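Local coordinates for protein CRISPR-associated endonuclease Cas1 (PDB 4XTK) that probably acts as a metal-dependent endonuclease on double-stranded DNA in CRISPR adaptive immunity, working as a homodimer that joins with Cas2, at residues T80-P83 with R84-N88; N252-Q255 with I256-K259. One frame throughout, in Å; residues are numbered along the deposited sequence.

Contact 1. Residues T80-P83 with R84-N88; sequences TFYP and REYLN
Tyr86 lays one face of its ring against Tyr82. The atom that meets this face is Tyr82 CD1, 3.6 Å from Tyr86 CE2 and displaced toward the ring's rim. The two rings are oblique, with planes at 44° and centroids 5.3 Å apart. Pro83 packs against Tyr86 too. Its ring crosses the Tyr86 side chain at about a right angle, and Pro83 CD lies 3.8 Å from Tyr86 CB. The carbonyl of Pro83 meets the edge of the same tyrosine, with Pro83 O in the ring plane and 3.3 Å from Tyr86 CD2. No hydrogen bond joins the two segments; the side chains meet through apolar carbons and ring atoms. With CG between the backbone N and the carbonyl carbon, chi1 45°, the Tyr86 ring is turned back over the strand end.

The contact marks the end of strand 77-83, where the chain leaves the sheet on its way to helix 93-101. Within its own chain this strand is at the edge of its sheet. Residues 80-83 pair in an antiparallel ladder with a strand of the second subunit, so the sheet continues across the dimer interface.

Further out, Thr80 CG2 stands over the centre of one face of the Tyr82 ring, 3.4 Å above its plane. Phe228 of the second subunit meets the Tyr82 ring edge-to-face. Within the chain, Pro67 packs on both Pro83 and Tyr86, and Thr80 OG1 is hydrogen-bonded to His69 and Tyr77.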
# COMPACT_ATOMS: atom_id res chain seq x y z
N THR E 80 6.62 0.28 -3.32
CA THR E 80 7.16 1.58 -2.93
C THR E 80 8.24 1.44 -1.87
O THR E 80 8.14 0.59 -0.98
CB THR E 80 6.04 2.50 -2.37
OG1 THR E 80 5.10 2.81 -3.41
CG2 THR E 80 6.60 3.80 -1.80
N PHE E 81 9.28 2.26 -1.97
CA PHE E 81 10.22 2.39 -0.87
C PHE E 81 9.75 3.52 0.03
O PHE E 81 9.78 4.69 -0.35
CB PHE E 81 11.64 2.66 -1.37
CG PHE E 81 12.59 3.10 -0.29
CD1 PHE E 81 13.19 2.16 0.54
CD2 PHE E 81 12.87 4.44 -0.09
CE1 PHE E 81 14.05 2.56 1.55
CE2 PHE E 81 13.73 4.85 0.91
CZ PHE E 81 14.32 3.91 1.73
N TYR E 82 9.31 3.17 1.23
CA TYR E 82 8.87 4.17 2.19
C TYR E 82 9.99 4.43 3.19
O TYR E 82 10.46 3.51 3.86
CB TYR E 82 7.61 3.71 2.94
CG TYR E 82 6.34 3.69 2.11
CD1 TYR E 82 5.60 4.85 1.90
CD2 TYR E 82 5.86 2.50 1.57
CE1 TYR E 82 4.43 4.83 1.16
CE2 TYR E 82 4.69 2.47 0.84
CZ TYR E 82 3.98 3.63 0.63
OH TYR E 82 2.82 3.59 -0.11
N PRO E 83 10.41 5.70 3.31
CA PRO E 83 11.38 6.05 4.35
C PRO E 83 10.73 5.87 5.71
O PRO E 83 9.50 5.81 5.78
CB PRO E 83 11.69 7.52 4.08
CG PRO E 83 11.20 7.78 2.68
CD PRO E 83 10.04 6.86 2.49
N ARG E 84 11.54 5.76 6.76
CA ARG E 84 11.04 5.67 8.12
C ARG E 84 9.97 6.73 8.35
O ARG E 84 8.83 6.40 8.66
CB ARG E 84 12.19 5.81 9.12
CG ARG E 84 11.77 5.73 10.57
CD ARG E 84 13.00 5.79 11.45
NE ARG E 84 12.71 6.18 12.83
CZ ARG E 84 12.45 7.42 13.21
NH1 ARG E 84 12.43 8.40 12.31
NH2 ARG E 84 12.19 7.69 14.49
N GLU E 85 10.32 8.00 8.21
CA GLU E 85 9.30 9.03 8.08
C GLU E 85 9.42 9.71 6.72
O GLU E 85 10.51 9.90 6.19
CB GLU E 85 9.40 10.07 9.21
CG GLU E 85 8.55 11.32 8.94
CD GLU E 85 8.16 12.10 10.19
OE1 GLU E 85 8.43 11.62 11.31
OE2 GLU E 85 7.57 13.19 10.03
N TYR E 86 8.28 10.05 6.13
CA TYR E 86 8.27 10.70 4.83
C TYR E 86 7.30 11.88 4.82
O TYR E 86 6.45 12.00 5.71
CB TYR E 86 7.91 9.70 3.73
CG TYR E 86 6.75 8.79 4.07
CD1 TYR E 86 5.44 9.17 3.79
CD2 TYR E 86 6.96 7.55 4.67
CE1 TYR E 86 4.38 8.35 4.10
CE2 TYR E 86 5.89 6.72 4.98
CZ TYR E 86 4.61 7.13 4.69
OH TYR E 86 3.54 6.31 5.00
N LEU E 87 7.44 12.75 3.83
CA LEU E 87 6.54 13.89 3.66
C LEU E 87 5.10 13.43 3.55
O LEU E 87 4.84 12.34 3.05
CB LEU E 87 6.93 14.68 2.40
CG LEU E 87 8.35 15.23 2.38
CD1 LEU E 87 8.71 15.71 0.99
CD2 LEU E 87 8.50 16.35 3.38
N ASN E 88 4.16 14.26 4.01
CA ASN E 88 2.74 13.93 3.97
C ASN E 88 2.36 13.51 2.56
O ASN E 88 2.58 14.24 1.60
CB ASN E 88 1.89 15.12 4.43
CG ASN E 88 0.40 14.80 4.51
OD1 ASN E 88 -0.11 13.92 3.81
ND2 ASN E 88 -0.31 15.51 5.38

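Contact 2. Residues N252-Q255 with I256-K259; sequences NTRQ and INEK
Arg254 and Glu258 form a salt bridge, four residues apart in the loop after helix 230-252. Arg254 NH1 gives a hydrogen bond to Glu258 OE2 at 2.8 Å, with an N-H...O angle of 154°. It is received on the syn lone pair, the side of the other carboxylate oxygen. The acceptor is tilted 16° from the guanidinium plane, and the two charged groups are turned 47° against each other. Glu258 OE1 has a partner of its own in a salt bridge with Arg174 of the same chain.

Asn257 packs against the arginine. Its CB sits over one face of the Arg254 guanidinium, offset toward the rim, with Asn257 CB 3.6 Å from Arg254 NH1. The amide plane is stacked against the guanidinium. Bends at chi2 and chi3 fold the Arg254 chain over to this position.

The amide of Asn257 serves both segments. Its ND2 gives a weak bond to the backbone Arg254 O at 2.9 Å. Its OD1 accepts from Lys259 N at 3.0 Å, on a lone pair in the carbonyl plane. This second bond makes an Asx turn at the start of the 3-10 segment. The backbone N of Asn257 is bound by His260 ND1.

Arg254 has positive phi and is the first residue to leave helical geometry after helix 230-252. Ile256 is buried and packs on Leu250, Leu192 and Leu277.

The carboxylate, placed between two arginines, probably stays ionised and offsets their charge, while the asparagine amide bridges the helix exit and the 3-10 segment, by one weak bond and one straighter one.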
# COMPACT_ATOMS: atom_id res chain seq x y z
N ASN E 252 -16.48 -5.24 -37.46
CA ASN E 252 -16.97 -4.73 -38.74
C ASN E 252 -15.88 -4.71 -39.81
O ASN E 252 -16.20 -4.72 -41.00
CB ASN E 252 -17.57 -3.33 -38.58
CG ASN E 252 -19.00 -3.36 -38.05
OD1 ASN E 252 -19.68 -4.39 -38.09
ND2 ASN E 252 -19.47 -2.21 -37.58
N THR E 253 -14.61 -4.65 -39.42
CA THR E 253 -13.54 -4.70 -40.41
C THR E 253 -13.01 -6.12 -40.55
O THR E 253 -12.07 -6.38 -41.30
CB THR E 253 -12.36 -3.76 -40.06
OG1 THR E 253 -11.76 -4.16 -38.82
CG2 THR E 253 -12.83 -2.32 -39.98
N ARG E 254 -13.61 -7.04 -39.79
CA ARG E 254 -13.23 -8.45 -39.79
C ARG E 254 -11.78 -8.66 -39.34
O ARG E 254 -11.17 -9.68 -39.64
CB ARG E 254 -13.45 -9.06 -41.17
CG ARG E 254 -14.91 -9.21 -41.57
CD ARG E 254 -15.44 -10.57 -41.20
NE ARG E 254 -14.72 -11.63 -41.90
CZ ARG E 254 -14.99 -12.92 -41.78
NH1 ARG E 254 -15.98 -13.33 -40.99
NH2 ARG E 254 -14.27 -13.81 -42.45
N GLN E 255 -11.23 -7.69 -38.61
CA GLN E 255 -9.93 -7.89 -37.99
C GLN E 255 -10.08 -8.96 -36.94
O GLN E 255 -9.21 -9.81 -36.76
CB GLN E 255 -9.41 -6.61 -37.35
CG GLN E 255 -8.88 -5.59 -38.33
CD GLN E 255 -8.26 -4.42 -37.61
OE1 GLN E 255 -8.86 -3.35 -37.51
NE2 GLN E 255 -7.04 -4.61 -37.09
N ILE E 256 -11.21 -8.90 -36.25
CA ILE E 256 -11.65 -9.97 -35.37
C ILE E 256 -12.82 -10.69 -36.04
O ILE E 256 -13.80 -10.05 -36.43
CB ILE E 256 -12.08 -9.44 -33.99
CG1 ILE E 256 -10.87 -8.93 -33.20
CG2 ILE E 256 -12.81 -10.52 -33.21
CD1 ILE E 256 -9.95 -10.02 -32.68
N ASN E 257 -12.70 -12.00 -36.20
CA ASN E 257 -13.81 -12.80 -36.69
C ASN E 257 -13.80 -14.20 -36.08
O ASN E 257 -13.04 -14.47 -35.14
CB ASN E 257 -13.79 -12.90 -38.22
CG ASN E 257 -12.47 -13.39 -38.76
OD1 ASN E 257 -12.06 -14.52 -38.50
ND2 ASN E 257 -11.79 -12.55 -39.53
N GLU E 258 -14.64 -15.07 -36.62
CA GLU E 258 -14.88 -16.39 -36.05
C GLU E 258 -13.63 -17.27 -35.97
O GLU E 258 -13.59 -18.24 -35.22
CB GLU E 258 -15.97 -17.12 -36.84
CG GLU E 258 -15.69 -17.27 -38.33
CD GLU E 258 -16.02 -16.02 -39.13
OE1 GLU E 258 -16.46 -15.02 -38.52
OE2 GLU E 258 -15.83 -16.03 -40.36
N LYS E 259 -12.60 -16.92 -36.74
CA LYS E 259 -11.37 -17.71 -36.71
C LYS E 259 -10.58 -17.48 -35.42
O LYS E 259 -9.63 -18.21 -35.12
CB LYS E 259 -10.50 -17.39 -37.93
CG LYS E 259 -9.51 -16.25 -37.75
CD LYS E 259 -8.85 -15.92 -39.08
CE LYS E 259 -7.75 -14.88 -38.91
NZ LYS E 259 -7.29 -14.35 -40.22

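From the N terminus, the chain first reaches contact 1, where strand 77-83 ends and the path to helix 93-101 begins. Contact 2 comes much later, after helix 230-252 and before strand 261-262. Both are local: in each, the two segments follow directly, so each closes only a short turn. They neither nest nor cross, since the first is complete before the second opens. Their centres are 50 Å apart, on opposite sides of the chain's centre. Contact 1 joins a sheet edge to its exit loop at the dimer interface. Contact 2 joins a helix end to a 3-10 turn among the helices, untouched by the other subunit.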